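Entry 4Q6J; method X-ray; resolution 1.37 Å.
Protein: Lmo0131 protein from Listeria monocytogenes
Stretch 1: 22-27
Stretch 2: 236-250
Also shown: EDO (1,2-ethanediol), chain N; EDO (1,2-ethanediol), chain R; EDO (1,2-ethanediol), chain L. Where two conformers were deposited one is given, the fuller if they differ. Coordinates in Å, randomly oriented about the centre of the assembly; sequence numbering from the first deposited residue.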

# COMPACT_ATOMS: atom_id res chain seq x y z
N LEU B 22 -7.12 0.18 -29.18
CA LEU B 22 -6.04 -0.67 -28.72
C LEU B 22 -4.81 -0.33 -29.57
O LEU B 22 -4.86 -0.40 -30.80
N TYR B 23 -3.73 0.09 -28.91
CA TYR B 23 -2.47 0.34 -29.58
C TYR B 23 -1.60 -0.86 -29.32
O TYR B 23 -1.91 -1.67 -28.44
N TYR B 24 -0.50 -0.96 -30.07
CA TYR B 24 0.36 -2.15 -30.08
C TYR B 24 1.83 -1.76 -30.06
O TYR B 24 2.26 -0.92 -30.85
N GLN B 25 2.61 -2.37 -29.18
CA GLN B 25 4.05 -2.10 -29.19
C GLN B 25 4.82 -3.39 -29.57
O GLN B 25 4.66 -4.42 -28.91
N PRO B 26 5.63 -3.35 -30.66
CA PRO B 26 6.30 -4.60 -31.06
C PRO B 26 7.24 -5.16 -29.99
O PRO B 26 7.88 -4.42 -29.24
N LYS B 27 7.29 -6.48 -29.93
CA LYS B 27 8.32 -7.19 -29.20
C LYS B 27 9.15 -7.93 -30.25
O LYS B 27 8.61 -8.55 -31.16
N PHE B 236 12.96 0.28 -30.95
CA PHE B 236 12.30 -0.43 -32.01
C PHE B 236 11.06 0.34 -32.43
O PHE B 236 10.98 0.81 -33.57
N SER B 237 10.12 0.52 -31.50
CA SER B 237 8.92 1.31 -31.80
C SER B 237 8.09 1.69 -30.55
O SER B 237 7.81 0.83 -29.71
N ARG B 238 7.70 2.96 -30.45
CA ARG B 238 6.65 3.35 -29.52
C ARG B 238 5.37 2.55 -29.84
O ARG B 238 5.25 1.95 -30.91
N PRO B 239 4.40 2.53 -28.91
CA PRO B 239 3.12 1.91 -29.27
C PRO B 239 2.38 2.69 -30.36
O PRO B 239 2.42 3.92 -30.36
N LEU B 240 1.73 2.00 -31.29
CA LEU B 240 1.09 2.62 -32.45
C LEU B 240 -0.23 1.93 -32.77
O LEU B 240 -0.41 0.76 -32.42
N PRO B 241 -1.14 2.64 -33.45
CA PRO B 241 -2.28 1.97 -34.08
C PRO B 241 -1.77 0.82 -34.95
O PRO B 241 -0.67 0.93 -35.48
N MSE B 242 -2.54 -0.24 -35.10
CA MSE B 242 -2.14 -1.31 -36.01
C MSE B 242 -1.84 -0.77 -37.40
O MSE B 242 -0.92 -1.24 -38.07
N GLU B 243 -2.64 0.20 -37.83
CA GLU B 243 -2.47 0.85 -39.13
C GLU B 243 -1.05 1.34 -39.34
O GLU B 243 -0.43 1.07 -40.36
N GLU B 244 -0.53 2.07 -38.36
CA GLU B 244 0.81 2.65 -38.45
C GLU B 244 1.94 1.62 -38.24
O GLU B 244 3.06 1.77 -38.76
N ILE B 245 1.65 0.56 -37.50
CA ILE B 245 2.58 -0.56 -37.47
C ILE B 245 2.77 -1.12 -38.88
O ILE B 245 3.87 -1.21 -39.36
N LYS B 246 1.69 -1.47 -39.54
CA LYS B 246 1.79 -2.12 -40.84
C LYS B 246 2.43 -1.22 -41.89
O LYS B 246 3.08 -1.72 -42.83
N GLN B 247 2.27 0.09 -41.73
CA GLN B 247 2.90 1.06 -42.64
C GLN B 247 4.39 1.15 -42.37
O GLN B 247 5.17 1.43 -43.26
N LYS B 248 4.79 0.85 -41.14
CA LYS B 248 6.19 0.90 -40.74
C LYS B 248 6.90 -0.40 -41.03
O LYS B 248 8.06 -0.41 -41.44
N TYR B 249 6.19 -1.49 -40.79
CA TYR B 249 6.71 -2.84 -40.94
C TYR B 249 5.80 -3.58 -41.88
O TYR B 249 4.75 -4.09 -41.48
N SER B 250 6.20 -3.64 -43.14
CA SER B 250 5.39 -4.28 -44.16
C SER B 250 5.29 -5.78 -43.94
O SER B 250 4.47 -6.44 -44.58

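A strand edge can be closed by a segment that is hardly a strand at all, provided that a few backbone hydrogen bonds set the register and side chains fill the space around them. The contact between residues 22-27 and 236-250 of Lmo0131, far apart in sequence, is a compact example: a loop makes a single antiparallel bridge to the strand and then turns into a helix, and 572 Å² of surface is buried in all.

The loop enters with Phe 236, whose CA-to-CB bond points toward the strand but whose ring (chi1 m) leads away, leaving it out of contact. Ser 237 makes the first real contact. Its carbonyl O accepts a hydrogen bond from Gln 25 NE2 at 2.9 Å, which the extended chi1 t, chi2 t rotamer of the glutamine carries to the loop backbone. The same NE2 donates to O2 of an ethanediol (chain L) at 2.6 Å, so the amide nitrogen serves two acceptors. The Ser 237 side chain, chi1 t, turns back on its own stretch, OG donating to Arg 238 O at 2.9 Å, while its CB lies 3.7 Å from Pro 26 CD.

The CA-to-CB bond of Arg 238 points away from the strand, and the residue adds little to the contact; its backbone N makes a weak hydrogen bond of 3.3 Å to O1 of another ethanediol (chain R), probably, like the first, from the crystallisation liquor. The CA-to-CB bond of Pro 239 points sideways, and its ring packs with CG 3.8 Å from Gln 25 CB and CB 4.3 Å from Tyr 23 CB. Its CA also approaches Tyr 24 O at 3.4 Å in a CA-H...O contact beside the bridge.

At Leu 240 the backbone does the work. Tyr 24 N donates to Leu 240 O at 2.9 Å and Leu 240 N returns to Tyr 24 O at 3.0 Å, while the CA-to-CB bond of Leu 240 (rotamer m, t) points away. Pro 241, at the N-cap position, also directs its CB away, yet its ring reaches Tyr 23: CD sits over one face of the tyrosine ring, 3.9 Å from the centroid, and CG is 3.7 Å from CE1. Tyr 23 adopts chi1 m.

The helix begins with Met 242, a selenomethionine. Its CB points sideways, but the t, p, p rotamer brings its end nearer, setting CE over one face of the Tyr 24 ring, 3.8 Å from the centroid. Tyr 24 is itself chi1 m. A water supplements this join, donating to Leu 22 O at 2.6 Å and accepting from Met 242 N at 2.7 Å. Glu 243 makes no contact with the strand.

One turn on, the CA-to-CB bond of Ile 245 (m, m) points toward the strand, and CD1 lies 4.0 Å from Pro 26 CG. Lys 246 and Gln 247 make no contact with the strand. Just past the helix, the CA-to-CB bond of Tyr 249 (chi1 m) points toward the strand, and its CE2 comes within 4.1 Å of Pro 26 CG. Pro 26, its CA-to-CB bond pointing toward the loop and helix, thus touches Ser 237, Ile 245 and Tyr 249 together.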

# COMPACT_ATOMS: atom_id res chain seq x y z
CB LEU B 22 -6.41 -2.14 -28.83
CG LEU B 22 -5.54 -3.08 -27.99
CD1 LEU B 22 -5.76 -2.78 -26.53
CD2 LEU B 22 -5.81 -4.55 -28.29
CB TYR B 23 -1.83 1.62 -29.05
CG TYR B 23 -2.37 2.91 -29.65
CD1 TYR B 23 -3.54 2.92 -30.42
CD2 TYR B 23 -1.70 4.12 -29.47
CE1 TYR B 23 -4.03 4.08 -30.97
CE2 TYR B 23 -2.19 5.30 -30.01
CZ TYR B 23 -3.35 5.27 -30.76
OH TYR B 23 -3.83 6.45 -31.31
CB TYR B 24 0.11 -2.97 -31.35
CG TYR B 24 -1.31 -3.41 -31.47
CD1 TYR B 24 -1.77 -4.49 -30.73
CD2 TYR B 24 -2.20 -2.75 -32.30
CE1 TYR B 24 -3.08 -4.90 -30.81
CE2 TYR B 24 -3.52 -3.15 -32.39
CZ TYR B 24 -3.95 -4.23 -31.63
OH TYR B 24 -5.25 -4.65 -31.70
CB GLN B 25 4.52 -1.53 -27.85
CG GLN B 25 5.97 -1.05 -27.97
CD GLN B 25 6.57 -0.43 -26.70
OE1 GLN B 25 6.29 -0.88 -25.59
NE2 GLN B 25 7.42 0.58 -26.88
CB PRO B 26 7.13 -4.19 -32.29
CG PRO B 26 6.62 -2.94 -32.71
CD PRO B 26 6.02 -2.24 -31.54
CB LYS B 27 7.69 -8.17 -28.20
CG LYS B 27 7.09 -7.45 -27.02
CD LYS B 27 6.34 -8.41 -26.17
CE LYS B 27 5.21 -9.05 -26.95
NZ LYS B 27 4.47 -9.97 -26.07
CB PHE B 236 12.02 -1.86 -31.56
CG PHE B 236 13.28 -2.60 -31.22
CD1 PHE B 236 14.10 -3.07 -32.23
CD2 PHE B 236 13.69 -2.75 -29.90
CE1 PHE B 236 15.28 -3.73 -31.93
CE2 PHE B 236 14.89 -3.40 -29.60
CZ PHE B 236 15.68 -3.90 -30.61
CB SER B 237 8.01 0.56 -32.80
OG SER B 237 6.92 1.36 -33.23
CB ARG B 238 6.36 4.83 -29.71
CG ARG B 238 5.96 5.20 -31.12
CD ARG B 238 6.15 6.69 -31.38
NE ARG B 238 4.87 7.37 -31.57
CZ ARG B 238 4.36 7.71 -32.75
NH1 ARG B 238 5.02 7.44 -33.86
NH2 ARG B 238 3.18 8.32 -32.82
CB PRO B 239 2.36 1.93 -27.94
CG PRO B 239 3.44 2.03 -26.91
CD PRO B 239 4.44 2.93 -27.50
CB LEU B 240 1.96 2.48 -33.69
CG LEU B 240 3.29 3.20 -33.72
CD1 LEU B 240 4.08 2.65 -34.87
CD2 LEU B 240 3.07 4.69 -33.83
CB PRO B 241 -2.86 3.06 -34.98
CG PRO B 241 -2.51 4.31 -34.33
CD PRO B 241 -1.15 4.08 -33.72
CB MSE B 242 -3.19 -2.42 -36.09
CG MSE B 242 -2.71 -3.65 -36.90
SE MSE B 242 -0.94 -4.33 -36.35
CE MSE B 242 -1.41 -5.37 -34.80
CB GLU B 243 -3.45 2.02 -39.25
CG GLU B 243 -2.97 3.16 -40.14
CD GLU B 243 -3.13 4.53 -39.48
OE1 GLU B 243 -3.49 4.57 -38.27
OE2 GLU B 243 -2.89 5.55 -40.17
CB GLU B 244 0.92 3.81 -37.49
CG GLU B 244 -0.22 4.78 -37.64
CD GLU B 244 -0.16 5.92 -36.62
OE1 GLU B 244 0.91 6.16 -36.03
OE2 GLU B 244 -1.20 6.58 -36.39
CB ILE B 245 2.09 -1.73 -36.60
CG1 ILE B 245 2.10 -1.37 -35.11
CG2 ILE B 245 2.95 -2.95 -36.87
CD1 ILE B 245 3.48 -1.20 -34.53
CB LYS B 246 0.42 -2.60 -41.29
CG LYS B 246 0.01 -3.92 -40.66
CD LYS B 246 -1.43 -4.28 -40.98
CE LYS B 246 -1.85 -5.60 -40.34
NZ LYS B 246 -3.30 -5.91 -40.58
CB GLN B 247 2.23 2.43 -42.57
CG GLN B 247 0.82 2.36 -43.14
CD GLN B 247 -0.07 3.54 -42.83
OE1 GLN B 247 0.30 4.46 -42.11
NE2 GLN B 247 -1.29 3.50 -43.38
CB LYS B 248 6.33 1.28 -39.25
CG LYS B 248 7.70 1.86 -38.93
CD LYS B 248 8.03 1.97 -37.45
CE LYS B 248 9.49 2.37 -37.28
NZ LYS B 248 9.98 2.24 -35.89
CB TYR B 249 6.66 -3.56 -39.60
CG TYR B 249 7.46 -2.89 -38.52
CD1 TYR B 249 8.84 -2.94 -38.52
CD2 TYR B 249 6.84 -2.22 -37.48
CE1 TYR B 249 9.58 -2.34 -37.53
CE2 TYR B 249 7.56 -1.62 -36.49
CZ TYR B 249 8.93 -1.68 -36.52
OH TYR B 249 9.65 -1.08 -35.52
CB SER B 250 5.98 -4.00 -45.54
OG SER B 250 7.34 -4.39 -45.56
C1 EDO N . 6.88 -12.80 -25.01
O1 EDO N . 5.88 -11.93 -24.47
C2 EDO N . 7.05 -12.58 -26.51
O2 EDO N . 7.65 -11.31 -26.76
C1 EDO R . 10.06 4.85 -31.95
O1 EDO R . 8.82 5.43 -32.33
C2 EDO R . 11.03 5.14 -33.08
O2 EDO R . 12.30 4.53 -32.84
C1 EDO L . 10.22 3.34 -23.86
O1 EDO L . 11.35 2.67 -24.40
C2 EDO L . 9.00 2.45 -23.83
O2 EDO L . 8.58 2.11 -25.15
O HOH W 1 -4.69 -0.13 -33.42